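Local coordinates for L-tyrosine isonitrile synthase (Pseudomonas aeruginosa, PDB 3E59), which converts L-tyrosine to its isonitrile derivative in paerucumarin biosynthesis, drawing the isonitrile carbon from C2 of ribulose 5-phosphate, at residues Pro82-Arg87 and Pro314-Leu319; Ala201-Leu206 and Glu228-Val233. All coordinates share one frame; numbering follows the deposited sequence.

Two buried contacts show how one chain can be tied together over long and short spans of sequence. Interaction 1 joins segments 227 positions apart at their closest ends: it sets the start of helix 84-103 against strand 313-318, an inner strand of the mixed sheet near the end of the modelled chain. Interaction 2 falls within that interval and pairs two successive helices, 193-210 and 219-247, with closest ends 22 positions apart. The contacts share no helix or strand. Their centres are 26 Å apart and their nearest atoms about 13 Å, so they lie in separate parts of this monomeric enzyme: one sets the mixed sheet against an early helix, the other packs two neighbouring helices together.

Interaction 1: residues Pro82-Arg87 and Pro314-Leu319; sequences PDMAER and PSHYRL
The carbonyl O of Pro314 only just touches the other segment, 4.5 Å from CB of Asp83. Ser315 carries the approach further. Its carbonyl O is 3.5 Å from CB of Met84, with CB and CG of Asp83 also packed near it, and the same O takes a hydrogen bond of 2.8 Å from a water that also donates, weakly, to OD1 of Asp83. No direct hydrogen bond spans the two segments, and this water is their polar bridge. Asp83 is the N-cap of helix 84-103. Its CG sits between the backbone N and the carbonyl carbon (chi1 61°), which brings OD1 back to accept from Ala85 N at 3.0 Å. Glu86 OE1 accepts in turn from Asp83 N at 3.0 Å, in a nearly straight bond (175°) that meets the carboxylate from above its plane. Together they make a capping box, so the water leans on an acceptor already fixed by the helix start.

Ser315 and His316 form a classic beta bulge opposite Val308 on strand 306-310. The bulge accompanies a link between their side chains, a short hydrogen bond of 2.5 Å between Ser315 OG and His316 ND1; either could be the donor. Met84 lies alongside this pair. Its CG stands anti to the backbone N (chi1 -172°), and bends at the next two torsions curl the chain so that methyl CE comes 3.8 Å from Ser315 OG and lies equally near ND1 of His316. The Met84 and His316 side chains lie side by side and point the same way, with SD of Met84 5.4 Å from the His316 ring centroid in an oblique Met-aromatic approach. Phe292 meets the His316 ring edge-to-face, while Ile310 and Ala285, from the two strands that flank 313-318, also touch Met84.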
loop_
_atom_site.group_PDB
_atom_site.type_symbol
_atom_site.label_atom_id
_atom_site.label_comp_id
_atom_site.label_asym_id
_atom_site.label_seq_id
_atom_site.Cartn_x
_atom_site.Cartn_y
_atom_site.Cartn_z
ATOM N N PRO A 82 3.851 4.108 13.417
ATOM C CA PRO A 82 2.900 3.010 13.197
ATOM C C PRO A 82 2.048 2.736 14.449
ATOM O O PRO A 82 2.552 2.838 15.571
ATOM C CB PRO A 82 3.800 1.806 12.911
ATOM C CG PRO A 82 5.112 2.342 12.557
ATOM C CD PRO A 82 5.244 3.712 13.145
ATOM N N ASP A 83 0.769 2.402 14.262
ATOM C CA ASP A 83 -0.114 2.133 15.404
ATOM C C ASP A 83 -0.965 0.881 15.180
ATOM O O ASP A 83 -0.597 0.009 14.368
ATOM C CB ASP A 83 -0.950 3.382 15.788
ATOM C CG ASP A 83 -1.880 3.865 14.669
ATOM O OD1 ASP A 83 -2.357 3.070 13.842
ATOM O OD2 ASP A 83 -2.154 5.070 14.620
ATOM N N MET A 84 -2.082 0.777 15.896
ATOM C CA MET A 84 -2.966 -0.400 15.771
ATOM C C MET A 84 -3.425 -0.683 14.319
ATOM O O MET A 84 -3.586 -1.834 13.914
ATOM C CB MET A 84 -4.157 -0.273 16.734
ATOM C CG MET A 84 -5.025 -1.524 16.835
ATOM S SD MET A 84 -4.215 -2.939 17.601
ATOM C CE MET A 84 -4.414 -2.525 19.323
ATOM N N ALA A 85 -3.584 0.361 13.519
ATOM C CA ALA A 85 -3.911 0.168 12.104
ATOM C C ALA A 85 -2.799 -0.585 11.342
ATOM O O ALA A 85 -3.080 -1.567 10.650
ATOM C CB ALA A 85 -4.237 1.499 11.441
ATOM N N GLU A 86 -1.544 -0.143 11.470
ATOM C CA GLU A 86 -0.416 -0.901 10.899
ATOM C C GLU A 86 -0.315 -2.298 11.493
ATOM O O GLU A 86 -0.088 -3.274 10.760
ATOM C CB GLU A 86 0.921 -0.198 11.118
ATOM C CG GLU A 86 1.259 0.878 10.113
ATOM C CD GLU A 86 0.611 2.202 10.442
ATOM O OE1 GLU A 86 -0.169 2.279 11.415
ATOM O OE2 GLU A 86 0.900 3.174 9.738
ATOM N N ARG A 87 -0.488 -2.389 12.816
ATOM C CA ARG A 87 -0.268 -3.637 13.551
ATOM C C ARG A 87 -1.190 -4.741 13.077
ATOM O O ARG A 87 -0.741 -5.850 12.774
ATOM C CB ARG A 87 -0.414 -3.439 15.060
ATOM C CG ARG A 87 -0.262 -4.752 15.859
ATOM C CD ARG A 87 -0.297 -4.509 17.357
ATOM N NE ARG A 87 0.505 -3.351 17.760
ATOM C CZ ARG A 87 1.785 -3.406 18.129
ATOM N NH1 ARG A 87 2.437 -4.567 18.142
ATOM N NH2 ARG A 87 2.418 -2.297 18.490
ATOM N N PRO A 314 -1.343 6.910 22.185
ATOM C CA PRO A 314 -2.579 6.787 21.404
ATOM C C PRO A 314 -2.541 5.588 20.453
ATOM O O PRO A 314 -1.552 5.383 19.735
ATOM C CB PRO A 314 -2.653 8.112 20.617
ATOM C CG PRO A 314 -1.362 8.823 20.873
ATOM C CD PRO A 314 -0.827 8.291 22.166
ATOM N N SER A 315 -3.617 4.805 20.454
ATOM C CA SER A 315 -3.625 3.502 19.797
ATOM C C SER A 315 -4.696 3.412 18.715
ATOM O O SER A 315 -4.399 3.108 17.554
ATOM C CB SER A 315 -3.804 2.393 20.852
ATOM O OG SER A 315 -3.989 1.121 20.250
ATOM N N HIS A 316 -5.941 3.681 19.097
ATOM C CA HIS A 316 -7.092 3.504 18.203
ATOM C C HIS A 316 -8.313 4.170 18.821
ATOM O O HIS A 316 -8.238 4.709 19.927
ATOM C CB HIS A 316 -7.370 2.004 17.943
ATOM C CG HIS A 316 -7.524 1.181 19.192
ATOM N ND1 HIS A 316 -6.452 0.611 19.848
ATOM C CD2 HIS A 316 -8.625 0.830 19.902
ATOM C CE1 HIS A 316 -6.885 -0.058 20.900
ATOM N NE2 HIS A 316 -8.198 0.063 20.958
ATOM N N TYR A 317 -9.428 4.143 18.100
ATOM C CA TYR A 317 -10.701 4.614 18.638
ATOM C C TYR A 317 -11.638 3.433 18.873
ATOM O O TYR A 317 -11.370 2.311 18.400
ATOM C CB TYR A 317 -11.347 5.620 17.687
ATOM C CG TYR A 317 -10.643 6.959 17.634
ATOM C CD1 TYR A 317 -10.994 7.986 18.512
ATOM C CD2 TYR A 317 -9.628 7.201 16.701
ATOM C CE1 TYR A 317 -10.358 9.215 18.469
ATOM C CE2 TYR A 317 -8.989 8.437 16.645
ATOM C CZ TYR A 317 -9.356 9.434 17.542
ATOM O OH TYR A 317 -8.725 10.656 17.493
ATOM N N ARG A 318 -12.708 3.690 19.624
ATOM C CA ARG A 318 -13.799 2.732 19.846
ATOM C C ARG A 318 -15.162 3.405 19.653
ATOM O O ARG A 318 -15.315 4.594 19.939
ATOM C CB ARG A 318 -13.708 2.105 21.244
ATOM N N LEU A 319 -16.136 2.642 19.154
ATOM C CA LEU A 319 -17.514 3.114 18.993
ATOM C C LEU A 319 -18.505 2.222 19.736
ATOM O O LEU A 319 -18.554 1.011 19.509
ATOM C CB LEU A 319 -17.908 3.196 17.516
ATOM C CG LEU A 319 -17.429 4.379 16.667
ATOM C CD1 LEU A 319 -18.012 4.283 15.270
ATOM C CD2 LEU A 319 -17.802 5.708 17.299
HETATM O O HOH W 1 -5.104 3.538 14.896
#

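Interaction 2: residues Ala201-Leu206 and Glu228-Val233; sequences AITRFL and ERAYGV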
loop_
_atom_site.group_PDB
_atom_site.type_symbol
_atom_site.label_atom_id
_atom_site.label_comp_id
_atom_site.label_asym_id
_atom_site.label_seq_id
_atom_site.Cartn_x
_atom_site.Cartn_y
_atom_site.Cartn_z
ATOM N N ALA A 201 -7.639 9.545 -7.359
ATOM C CA ALA A 201 -7.440 9.049 -6.002
ATOM C C ALA A 201 -6.168 9.598 -5.358
ATOM O O ALA A 201 -6.178 10.058 -4.199
ATOM C CB ALA A 201 -7.416 7.546 -6.002
ATOM N N ILE A 202 -5.074 9.557 -6.113
ATOM C CA ILE A 202 -3.805 10.103 -5.652
ATOM C C ILE A 202 -3.906 11.611 -5.401
ATOM O O ILE A 202 -3.326 12.115 -4.446
ATOM C CB ILE A 202 -2.642 9.788 -6.627
ATOM C CG1 ILE A 202 -2.493 8.260 -6.844
ATOM C CG2 ILE A 202 -1.332 10.432 -6.137
ATOM C CD1 ILE A 202 -2.394 7.379 -5.538
ATOM N N THR A 203 -4.628 12.323 -6.260
ATOM C CA THR A 203 -4.901 13.752 -6.042
ATOM C C THR A 203 -5.620 13.933 -4.699
ATOM O O THR A 203 -5.254 14.795 -3.899
ATOM C CB THR A 203 -5.738 14.352 -7.185
ATOM O OG1 THR A 203 -5.060 14.150 -8.433
ATOM C CG2 THR A 203 -5.964 15.858 -6.977
ATOM N N ARG A 204 -6.613 13.088 -4.441
ATOM C CA ARG A 204 -7.373 13.190 -3.199
ATOM C C ARG A 204 -6.527 12.983 -1.940
ATOM O O ARG A 204 -6.724 13.705 -0.961
ATOM C CB ARG A 204 -8.605 12.275 -3.209
ATOM C CG ARG A 204 -9.557 12.529 -2.030
ATOM C CD ARG A 204 -10.788 11.636 -2.062
ATOM N NE ARG A 204 -10.454 10.224 -1.863
ATOM C CZ ARG A 204 -10.398 9.319 -2.843
ATOM N NH1 ARG A 204 -10.653 9.687 -4.098
ATOM N NH2 ARG A 204 -10.085 8.053 -2.574
ATOM N N PHE A 205 -5.593 12.017 -1.963
ATOM C CA PHE A 205 -4.693 11.783 -0.822
ATOM C C PHE A 205 -3.840 13.019 -0.563
ATOM O O PHE A 205 -3.681 13.448 0.574
ATOM C CB PHE A 205 -3.710 10.621 -1.055
ATOM C CG PHE A 205 -4.347 9.278 -1.315
ATOM C CD1 PHE A 205 -5.667 9.016 -0.990
ATOM C CD2 PHE A 205 -3.577 8.250 -1.859
ATOM C CE1 PHE A 205 -6.221 7.763 -1.231
ATOM C CE2 PHE A 205 -4.128 6.980 -2.103
ATOM C CZ PHE A 205 -5.442 6.743 -1.789
ATOM N N LEU A 206 -3.255 13.558 -1.625
ATOM C CA LEU A 206 -2.415 14.750 -1.522
ATOM C C LEU A 206 -3.208 15.967 -1.055
ATOM O O LEU A 206 -2.755 16.711 -0.187
ATOM C CB LEU A 206 -1.720 15.038 -2.861
ATOM C CG LEU A 206 -0.784 13.912 -3.317
ATOM C CD1 LEU A 206 -0.321 14.149 -4.731
ATOM C CD2 LEU A 206 0.424 13.756 -2.379
ATOM N N GLU A 228 -1.075 18.716 -9.583
ATOM C CA GLU A 228 0.254 18.740 -10.177
ATOM C C GLU A 228 1.181 17.721 -9.531
ATOM O O GLU A 228 1.856 16.976 -10.231
ATOM C CB GLU A 228 0.860 20.153 -10.155
ATOM N N ARG A 229 1.183 17.656 -8.202
ATOM C CA ARG A 229 2.027 16.698 -7.490
ATOM C C ARG A 229 1.643 15.236 -7.679
ATOM O O ARG A 229 2.510 14.366 -7.588
ATOM C CB ARG A 229 2.142 17.045 -5.998
ATOM C CG ARG A 229 3.105 18.203 -5.750
ATOM C CD ARG A 229 3.342 18.457 -4.278
ATOM N NE ARG A 229 2.113 18.872 -3.631
ATOM C CZ ARG A 229 1.556 18.254 -2.596
ATOM N NH1 ARG A 229 2.131 17.194 -2.048
ATOM N NH2 ARG A 229 0.423 18.722 -2.094
ATOM N N ALA A 230 0.371 14.966 -7.969
ATOM C CA ALA A 230 -0.101 13.595 -8.207
ATOM C C ALA A 230 0.596 12.902 -9.387
ATOM O O ALA A 230 0.846 11.709 -9.329
ATOM C CB ALA A 230 -1.621 13.556 -8.369
ATOM N N TYR A 231 0.918 13.651 -10.446
ATOM C CA TYR A 231 1.746 13.110 -11.539
ATOM C C TYR A 231 3.111 12.598 -11.049
ATOM O O TYR A 231 3.559 11.516 -11.439
ATOM C CB TYR A 231 1.957 14.157 -12.637
ATOM C CG TYR A 231 0.701 14.495 -13.417
ATOM C CD1 TYR A 231 0.099 13.534 -14.233
ATOM C CD2 TYR A 231 0.113 15.769 -13.340
ATOM C CE1 TYR A 231 -1.051 13.814 -14.953
ATOM C CE2 TYR A 231 -1.052 16.062 -14.079
ATOM C CZ TYR A 231 -1.618 15.067 -14.877
ATOM O OH TYR A 231 -2.749 15.271 -15.613
ATOM N N GLY A 232 3.775 13.397 -10.210
ATOM C CA GLY A 232 5.085 13.035 -9.654
ATOM C C GLY A 232 5.045 11.791 -8.779
ATOM O O GLY A 232 5.895 10.905 -8.900
ATOM N N VAL A 233 4.053 11.723 -7.901
ATOM C CA VAL A 233 3.865 10.562 -7.014
ATOM C C VAL A 233 3.655 9.259 -7.792
ATOM O O VAL A 233 4.287 8.241 -7.495
ATOM C CB VAL A 233 2.702 10.807 -6.004
ATOM C CG1 VAL A 233 2.401 9.559 -5.162
ATOM C CG2 VAL A 233 3.034 11.967 -5.101
HETATM O O HOH W 2 -0.901 18.916 0.134
#
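Two consecutive helices, 193-210 and 219-247, pack here as a steeply crossed pair, and residues 201-206 and 228-233 supply the crossing. The angle between the N-to-C directions of these short segments is 113°, and their axes approach to 8.6 Å. A small residue lies where the backbones come nearest: Ala230 points its methyl at helix 193-210, where CB is 3.5 Å from OG1 of Thr203 and also touches CG2 of Ile202. The contact of hydroxyl and methyl is van der Waals; the hydroxyl's hydrogen bond goes to the carbonyl of Tyr199, one turn earlier in its own helix.

The same CG2 of Ile202, anti to the backbone N, also reaches Val233. The two side chains cross at a slant, with CG2 of Ile202 4.0 Å from CG1 of Val233. Leu206, one turn after Ile202, reaches deeper. Its CD1 rests on the backbone of the other helix, 3.4 Å from the N of Ala230, a close fit of a methyl against a peptide group; the same carbon also meets CB of Ala230 and CG2 of Val233. The leucine and valine side chains pass each other, running in opposite directions.

The apolar seam gives way to a polar margin at Arg229. Its side chain starts off beside the contact, but its bent end turns back, so that NH1 comes 3.9 Å from CD2 of Leu206, at an oblique angle to the guanidinium. Leu122 O accepts from that NH1, and Asp225 forms a salt bridge with NH2; these partners fix the group beside the leucine. NH2 also donates to a water at 2.6 Å, and this water in turn donates to the carbonyl O of Leu206 at 2.9 Å.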